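Local coordinates for repeat Five Residue (Rfr) protein or pentapeptide repeat protein (Cyanothece, PDB 2O6W), which is of unknown function but folds as a right-handed quadrilateral beta helix of pentapeptide repeats, capped by a short helix at its N-terminal end, at residues A[11-16]-A[54-59]; A[28-33]-A[71-76]. All blocks are in the same frame, centred on the assembly; numbering follows the deposited sequence.

Interaction 1 of 2, residues A[11-16]-A[54-59]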
ATOM      1  N   LEU A  11      16.941   0.514   3.065  1.00 55.40           N
ATOM      2  CA  LEU A  11      18.066   0.644   2.150  1.00 55.37           C
ATOM      3  C   LEU A  11      17.846   0.110   0.737  1.00 54.17           C
ATOM      4  O   LEU A  11      18.038   0.837  -0.237  1.00 54.91           O
ATOM      5  CB  LEU A  11      19.295  -0.036   2.750  1.00 58.04           C
ATOM      6  CG  LEU A  11      20.567   0.063   1.904  1.00 61.07           C
ATOM      7  CD1 LEU A  11      21.096   1.496   1.940  1.00 61.65           C
ATOM      8  CD2 LEU A  11      21.610  -0.904   2.433  1.00 62.54           C
ATOM      9  N   GLU A  12      17.460  -1.157   0.630  1.00 52.46           N
ATOM     10  CA  GLU A  12      17.235  -1.800  -0.661  1.00 50.71           C
ATOM     11  C   GLU A  12      15.900  -1.441  -1.304  1.00 48.56           C
ATOM     12  O   GLU A  12      15.656  -1.789  -2.459  1.00 47.20           O
ATOM     13  CB  GLU A  12      17.303  -3.320  -0.513  1.00 54.79           C
ATOM     14  CG  GLU A  12      18.600  -3.845   0.067  1.00 61.36           C
ATOM     15  CD  GLU A  12      19.808  -3.334  -0.677  1.00 64.68           C
ATOM     16  OE1 GLU A  12      19.831  -3.453  -1.926  1.00 66.16           O
ATOM     17  OE2 GLU A  12      20.735  -2.819  -0.010  1.00 67.41           O
ATOM     18  N   ARG A  13      15.030  -0.769  -0.556  1.00 46.07           N
ATOM     19  CA  ARG A  13      13.717  -0.380  -1.072  1.00 44.36           C
ATOM     20  C   ARG A  13      12.930  -1.594  -1.544  1.00 42.44           C
ATOM     21  O   ARG A  13      12.277  -1.540  -2.583  1.00 42.25           O
ATOM     22  CB  ARG A  13      13.865   0.575  -2.254  1.00 44.65           C
ATOM     23  CG  ARG A  13      14.758   1.756  -1.999  1.00 45.65           C
ATOM     24  CD  ARG A  13      13.961   2.922  -1.533  1.00 43.30           C
ATOM     25  NE  ARG A  13      13.006   3.345  -2.550  1.00 43.47           N
ATOM     26  CZ  ARG A  13      12.071   4.263  -2.335  1.00 42.82           C
ATOM     27  NH1 ARG A  13      11.231   4.601  -3.300  1.00 43.49           N
ATOM     28  NH2 ARG A  13      11.972   4.834  -1.143  1.00 39.21           N
ATOM     29  N   GLU A  14      13.003  -2.690  -0.798  1.00 41.92           N
ATOM     30  CA  GLU A  14      12.274  -3.898  -1.167  1.00 41.57           C
ATOM     31  C   GLU A  14      12.141  -4.854   0.010  1.00 40.95           C
ATOM     32  O   GLU A  14      12.784  -4.686   1.044  1.00 40.81           O
ATOM     33  CB  GLU A  14      12.976  -4.619  -2.324  1.00 41.38           C
ATOM     34  CG  GLU A  14      14.319  -5.258  -1.951  1.00 43.15           C
ATOM     35  CD  GLU A  14      14.178  -6.636  -1.304  1.00 43.93           C
ATOM     36  OE1 GLU A  14      15.080  -7.027  -0.528  1.00 40.44           O
ATOM     37  OE2 GLU A  14      13.179  -7.333  -1.586  1.00 44.74           O
ATOM     38  N   CYS A  15      11.285  -5.851  -0.166  1.00 41.43           N
ATOM     39  CA  CYS A  15      11.057  -6.879   0.834  1.00 40.07           C
ATOM     40  C   CYS A  15      10.117  -7.918   0.235  1.00 37.84           C
ATOM     41  O   CYS A  15       9.105  -8.284   0.827  1.00 35.27           O
ATOM     42  CB  CYS A  15      10.450  -6.286   2.106  1.00 44.31           C
ATOM     43  SG  CYS A  15      11.090  -7.093   3.611  1.00 47.47           S
ATOM     44  N   VAL A  16      10.470  -8.377  -0.961  1.00 37.47           N
ATOM     45  CA  VAL A  16       9.691  -9.371  -1.684  1.00 38.05           C
ATOM     46  C   VAL A  16       9.513 -10.639  -0.853  1.00 38.77           C
ATOM     47  O   VAL A  16      10.480 -11.169  -0.303  1.00 40.89           O
ATOM     48  CB  VAL A  16      10.382  -9.729  -3.033  1.00 38.62           C
ATOM     49  CG1 VAL A  16       9.591 -10.805  -3.776  1.00 36.42           C
ATOM     50  CG2 VAL A  16      10.504  -8.479  -3.898  1.00 36.01           C
ATOM     51  N   LYS A  54      13.633   4.401  -7.335  1.00 59.10           N
ATOM     52  CA  LYS A  54      12.862   3.198  -7.629  1.00 55.54           C
ATOM     53  C   LYS A  54      11.728   2.988  -6.637  1.00 51.17           C
ATOM     54  O   LYS A  54      11.828   3.355  -5.465  1.00 49.61           O
ATOM     55  CB  LYS A  54      13.765   1.954  -7.625  1.00 57.62           C
ATOM     56  CG  LYS A  54      14.516   1.727  -6.315  1.00 60.57           C
ATOM     57  CD  LYS A  54      14.997   0.282  -6.162  1.00 63.54           C
ATOM     58  CE  LYS A  54      13.821  -0.679  -5.945  1.00 66.08           C
ATOM     59  NZ  LYS A  54      14.231  -2.111  -5.764  1.00 66.33           N
ATOM     60  N   PRO A  55      10.622   2.397  -7.104  1.00 47.37           N
ATOM     61  CA  PRO A  55       9.469   2.134  -6.241  1.00 45.20           C
ATOM     62  C   PRO A  55       9.745   0.950  -5.309  1.00 41.41           C
ATOM     63  O   PRO A  55      10.417  -0.004  -5.693  1.00 41.44           O
ATOM     64  CB  PRO A  55       8.353   1.849  -7.243  1.00 44.83           C
ATOM     65  CG  PRO A  55       9.083   1.206  -8.370  1.00 45.47           C
ATOM     66  CD  PRO A  55      10.321   2.054  -8.505  1.00 45.82           C
ATOM     67  N   VAL A  56       9.239   1.026  -4.082  1.00 37.76           N
ATOM     68  CA  VAL A  56       9.440  -0.045  -3.118  1.00 35.18           C
ATOM     69  C   VAL A  56       8.755  -1.309  -3.632  1.00 33.63           C
ATOM     70  O   VAL A  56       7.606  -1.270  -4.068  1.00 31.90           O
ATOM     71  CB  VAL A  56       8.879   0.352  -1.741  1.00 35.53           C
ATOM     72  CG1 VAL A  56       9.009  -0.800  -0.763  1.00 34.75           C
ATOM     73  CG2 VAL A  56       9.624   1.577  -1.221  1.00 36.01           C
ATOM     74  N   ASP A  57       9.469  -2.427  -3.588  1.00 33.46           N
ATOM     75  CA  ASP A  57       8.928  -3.687  -4.081  1.00 35.63           C
ATOM     76  C   ASP A  57       8.512  -4.628  -2.947  1.00 35.53           C
ATOM     77  O   ASP A  57       9.355  -5.159  -2.215  1.00 35.71           O
ATOM     78  CB  ASP A  57       9.961  -4.375  -4.975  1.00 35.61           C
ATOM     79  CG  ASP A  57       9.345  -5.420  -5.871  1.00 41.60           C
ATOM     80  OD1 ASP A  57       8.416  -6.124  -5.417  1.00 42.51           O
ATOM     81  OD2 ASP A  57       9.798  -5.557  -7.035  1.00 47.55           O
ATOM     82  N   LEU A  58       7.206  -4.837  -2.818  1.00 33.64           N
ATOM     83  CA  LEU A  58       6.665  -5.706  -1.782  1.00 34.18           C
ATOM     84  C   LEU A  58       5.842  -6.847  -2.381  1.00 33.05           C
ATOM     85  O   LEU A  58       4.828  -7.268  -1.816  1.00 32.87           O
ATOM     86  CB  LEU A  58       5.818  -4.882  -0.802  1.00 34.01           C
ATOM     87  CG  LEU A  58       6.592  -3.921   0.119  1.00 36.43           C
ATOM     88  CD1 LEU A  58       5.632  -2.976   0.832  1.00 35.45           C
ATOM     89  CD2 LEU A  58       7.394  -4.726   1.137  1.00 34.48           C
ATOM     90  N   THR A  59       6.302  -7.340  -3.527  1.00 31.65           N
ATOM     91  CA  THR A  59       5.659  -8.439  -4.237  1.00 30.77           C
ATOM     92  C   THR A  59       5.572  -9.650  -3.331  1.00 31.88           C
ATOM     93  O   THR A  59       6.546 -10.001  -2.659  1.00 32.50           O
ATOM     94  CB  THR A  59       6.471  -8.859  -5.488  1.00 31.73           C
ATOM     95  OG1 THR A  59       6.506  -7.779  -6.425  1.00 30.06           O
ATOM     96  CG2 THR A  59       5.855 -10.098  -6.143  1.00 25.73           C
TER
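Two neighbouring coils of the pentapeptide-repeat beta helix meet where E14, just after the helix 2-10 that covers this end of the stack, bridges to D57. The backbones run the same way, and two hydrogen bonds tie them: D57 N gives to R13 O at 3.1 Å and C15 N to D57 O at 2.9 Å. R13, at positive phi, ends the helical turn and sends its side chain across to the other coil. The chain bends at chi2 (-93°), which places CD, and again at chi3, which places NE; the guanidinium meets K54 O at its edge, NH1 lying 2.6 Å from that oxygen in the guanidinium plane, and NE adds a weak bond to the same oxygen. V56 CG2 sits over the centre of one guanidinium face, 3.8 Å from R13 CZ, so the flat group is gripped at its edge and packed on a face. At the far end the two V16 methyls have different partners: CG1 reaches T59 O at 3.3 Å, and CG2 lies against D57 OD1. That carboxylate oxygen already takes two donors, T59 N and T59 OG1, which hold the D57 side chain in place. E14 pairs with R8 through OE1, while its OE2 accepts from V16 N. On the inner side C15 CB touches L58 CD2 at 3.6 Å; C15 SG is tied to C18, and L9 of the helix packs on both C15 and L58. D57 folding back to T59 N is an Asx turn, and the whole is a parallel pairing of coils with a single beta bridge, as in pentapeptide-repeat beta helices.

Interaction 2 of 2, residues A[28-33]-A[71-76]; sequences ENFGLK and SDLSSI
D72 and G31 meet at the tight heart of this coil-to-coil contact. D72 OD1 lies 3.5 Å from G31 CA, with S74 OG at 3.3 Å from the same carbon, on the side where a side chain would have pointed. CG of D72 stands anti to its backbone N (chi1 -172°), and OD1 takes both S74 N, closing an Asx turn, and S74 OG, the hydroxyl at 2.7 Å from the syn side. N29 OD1 makes a second Asx turn with G31 N. Backbone bonds D72 N to E28 O and F30 N to D72 O flank them, and S71 OG accepts from E28 N in a nearly straight bond (170°). F30 CD1 lies 3.8 Å from L73 CD2, which sits at the ring edge. Looser is the end at L32, whose N makes weak bonds to S74 O and OG, and whose CD1 rests on S75 CB. Here a water joins N29 OD1, K33 N and, weakly, D72 OD2, while K33 NZ goes off to E94 and D92. An alanine in place of D72 would probably leave S74 N without its acceptor and the S74 hydroxyl less firmly fixed. Polar side chains thus set the turns, and water completes the bonding where direct bonds between the coils are weak.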
ATOM      1  N   GLU A  28       4.683   6.149   7.649  1.00 33.97           N
ATOM      2  CA  GLU A  28       6.004   5.968   7.058  1.00 34.30           C
ATOM      3  C   GLU A  28       5.962   6.410   5.593  1.00 34.21           C
ATOM      4  O   GLU A  28       4.891   6.617   5.015  1.00 33.50           O
ATOM      5  CB  GLU A  28       6.450   4.506   7.154  1.00 35.19           C
ATOM      6  CG  GLU A  28       6.688   4.001   8.579  1.00 41.54           C
ATOM      7  CD  GLU A  28       7.917   4.614   9.255  1.00 46.78           C
ATOM      8  OE1 GLU A  28       8.133   4.339  10.459  1.00 48.82           O
ATOM      9  OE2 GLU A  28       8.670   5.360   8.590  1.00 48.48           O
ATOM     10  N   ASN A  29       7.130   6.576   4.992  1.00 33.82           N
ATOM     11  CA  ASN A  29       7.184   6.991   3.605  1.00 34.19           C
ATOM     12  C   ASN A  29       7.858   5.934   2.734  1.00 35.16           C
ATOM     13  O   ASN A  29       9.079   5.844   2.682  1.00 34.32           O
ATOM     14  CB  ASN A  29       7.910   8.329   3.487  1.00 33.98           C
ATOM     15  CG  ASN A  29       8.103   8.765   2.046  1.00 38.37           C
ATOM     16  OD1 ASN A  29       7.393   8.311   1.143  1.00 39.72           O
ATOM     17  ND2 ASN A  29       9.065   9.661   1.821  1.00 38.22           N
ATOM     18  N   PHE A  30       7.040   5.132   2.061  1.00 35.50           N
ATOM     19  CA  PHE A  30       7.527   4.089   1.170  1.00 36.33           C
ATOM     20  C   PHE A  30       7.099   4.434  -0.250  1.00 37.01           C
ATOM     21  O   PHE A  30       6.911   3.542  -1.070  1.00 37.98           O
ATOM     22  CB  PHE A  30       6.915   2.734   1.534  1.00 38.33           C
ATOM     23  CG  PHE A  30       7.266   2.244   2.904  1.00 40.33           C
ATOM     24  CD1 PHE A  30       6.263   1.937   3.819  1.00 40.99           C
ATOM     25  CD2 PHE A  30       8.592   2.071   3.281  1.00 41.83           C
ATOM     26  CE1 PHE A  30       6.575   1.460   5.092  1.00 42.21           C
ATOM     27  CE2 PHE A  30       8.917   1.595   4.551  1.00 43.81           C
ATOM     28  CZ  PHE A  30       7.905   1.291   5.460  1.00 43.38           C
ATOM     29  N   GLY A  31       6.929   5.720  -0.539  1.00 37.70           N
ATOM     30  CA  GLY A  31       6.496   6.116  -1.868  1.00 40.19           C
ATOM     31  C   GLY A  31       7.532   6.832  -2.715  1.00 41.22           C
ATOM     32  O   GLY A  31       8.675   7.014  -2.295  1.00 40.43           O
ATOM     33  N   LEU A  32       7.120   7.235  -3.916  1.00 42.89           N
ATOM     34  CA  LEU A  32       7.991   7.941  -4.854  1.00 43.60           C
ATOM     35  C   LEU A  32       7.620   9.408  -5.032  1.00 44.17           C
ATOM     36  O   LEU A  32       8.035  10.032  -6.000  1.00 46.61           O
ATOM     37  CB  LEU A  32       7.950   7.267  -6.226  1.00 42.93           C
ATOM     38  CG  LEU A  32       8.811   6.028  -6.425  1.00 45.36           C
ATOM     39  CD1 LEU A  32       8.575   5.468  -7.821  1.00 44.35           C
ATOM     40  CD2 LEU A  32      10.283   6.390  -6.235  1.00 45.24           C
ATOM     41  N   LYS A  33       6.843   9.964  -4.113  1.00 44.90           N
ATOM     42  CA  LYS A  33       6.448  11.355  -4.248  1.00 44.83           C
ATOM     43  C   LYS A  33       7.368  12.332  -3.539  1.00 46.37           C
ATOM     44  O   LYS A  33       7.722  13.366  -4.093  1.00 47.56           O
ATOM     45  CB  LYS A  33       5.022  11.561  -3.748  1.00 43.56           C
ATOM     46  CG  LYS A  33       3.957  11.040  -4.688  1.00 40.32           C
ATOM     47  CD  LYS A  33       2.576  11.427  -4.204  1.00 39.73           C
ATOM     48  CE  LYS A  33       1.512  11.076  -5.234  1.00 40.26           C
ATOM     49  NZ  LYS A  33       0.167  11.550  -4.808  1.00 38.62           N
ATOM     50  N   SER A  71       0.355   6.155   5.878  1.00 28.81           N
ATOM     51  CA  SER A  71       1.654   5.940   5.256  1.00 28.71           C
ATOM     52  C   SER A  71       1.615   6.279   3.763  1.00 29.37           C
ATOM     53  O   SER A  71       0.575   6.155   3.114  1.00 30.61           O
ATOM     54  CB  SER A  71       2.086   4.484   5.434  1.00 27.69           C
ATOM     55  OG  SER A  71       2.643   4.268   6.720  1.00 29.60           O
ATOM     56  N   ASP A  72       2.744   6.724   3.223  1.00 29.00           N
ATOM     57  CA  ASP A  72       2.827   7.041   1.802  1.00 29.22           C
ATOM     58  C   ASP A  72       3.288   5.754   1.113  1.00 29.05           C
ATOM     59  O   ASP A  72       4.353   5.218   1.428  1.00 24.97           O
ATOM     60  CB  ASP A  72       3.852   8.160   1.548  1.00 31.51           C
ATOM     61  CG  ASP A  72       3.841   8.665   0.098  1.00 36.84           C
ATOM     62  OD1 ASP A  72       3.593   7.854  -0.833  1.00 35.97           O
ATOM     63  OD2 ASP A  72       4.104   9.874  -0.116  1.00 38.29           O
ATOM     64  N   LEU A  73       2.482   5.264   0.176  1.00 28.59           N
ATOM     65  CA  LEU A  73       2.798   4.045  -0.556  1.00 29.60           C
ATOM     66  C   LEU A  73       2.690   4.308  -2.059  1.00 30.76           C
ATOM     67  O   LEU A  73       2.445   3.391  -2.847  1.00 32.37           O
ATOM     68  CB  LEU A  73       1.819   2.929  -0.157  1.00 27.84           C
ATOM     69  CG  LEU A  73       1.670   2.674   1.353  1.00 28.41           C
ATOM     70  CD1 LEU A  73       0.594   1.623   1.620  1.00 26.52           C
ATOM     71  CD2 LEU A  73       3.001   2.233   1.921  1.00 23.37           C
ATOM     72  N   SER A  74       2.877   5.559  -2.458  1.00 30.51           N
ATOM     73  CA  SER A  74       2.763   5.909  -3.867  1.00 32.78           C
ATOM     74  C   SER A  74       3.681   5.094  -4.780  1.00 32.48           C
ATOM     75  O   SER A  74       4.870   4.947  -4.514  1.00 31.30           O
ATOM     76  CB  SER A  74       2.996   7.421  -4.070  1.00 33.61           C
ATOM     77  OG  SER A  74       4.205   7.862  -3.482  1.00 37.16           O
ATOM     78  N   SER A  75       3.097   4.547  -5.846  1.00 33.10           N
ATOM     79  CA  SER A  75       3.824   3.748  -6.832  1.00 33.66           C
ATOM     80  C   SER A  75       4.420   2.462  -6.265  1.00 32.50           C
ATOM     81  O   SER A  75       5.276   1.836  -6.893  1.00 32.29           O
ATOM     82  CB  SER A  75       4.938   4.584  -7.467  1.00 33.53           C
ATOM     83  OG  SER A  75       4.397   5.722  -8.121  1.00 37.84           O
ATOM     84  N   ILE A  76       3.961   2.060  -5.090  1.00 31.14           N
ATOM     85  CA  ILE A  76       4.470   0.849  -4.468  1.00 32.43           C
ATOM     86  C   ILE A  76       4.038  -0.395  -5.237  1.00 32.47           C
ATOM     87  O   ILE A  76       2.999  -0.398  -5.905  1.00 33.25           O
ATOM     88  CB  ILE A  76       3.975   0.730  -3.018  1.00 30.92           C
ATOM     89  CG1 ILE A  76       4.919  -0.165  -2.217  1.00 29.83           C
ATOM     90  CG2 ILE A  76       2.573   0.149  -3.003  1.00 29.49           C
ATOM     91  CD1 ILE A  76       4.759  -0.012  -0.728  1.00 31.67           C
TER
HETATM   92  O   HOH W   1       6.640   9.632  -1.222  1.00 29.57           O
HETATM   93  O   HOH W   2       7.521   3.031  -3.633  1.00 42.64           O

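Interactions 1 and 2 join successive coils of one beta helix, and their segments alternate along the chain, so both pair the same two passes of backbone. Both are partly buried. Interaction 1 lies farther out, beside the N-terminal helix, and adds to its backbone bonds an arginine bonded to a carbonyl, with a salt bridge from E14 to R8 alongside. Interaction 2 sits nearer the middle of the chain, has no exposed residue, and relies on hydroxyls, a glycine and bridging water. Each has an aspartate whose OD1 holds an Asx turn. They touch directly: V56 CG2 packs on F30 O, and L58 CD1 against I76 CD1 carries the apolar interior from one to the other.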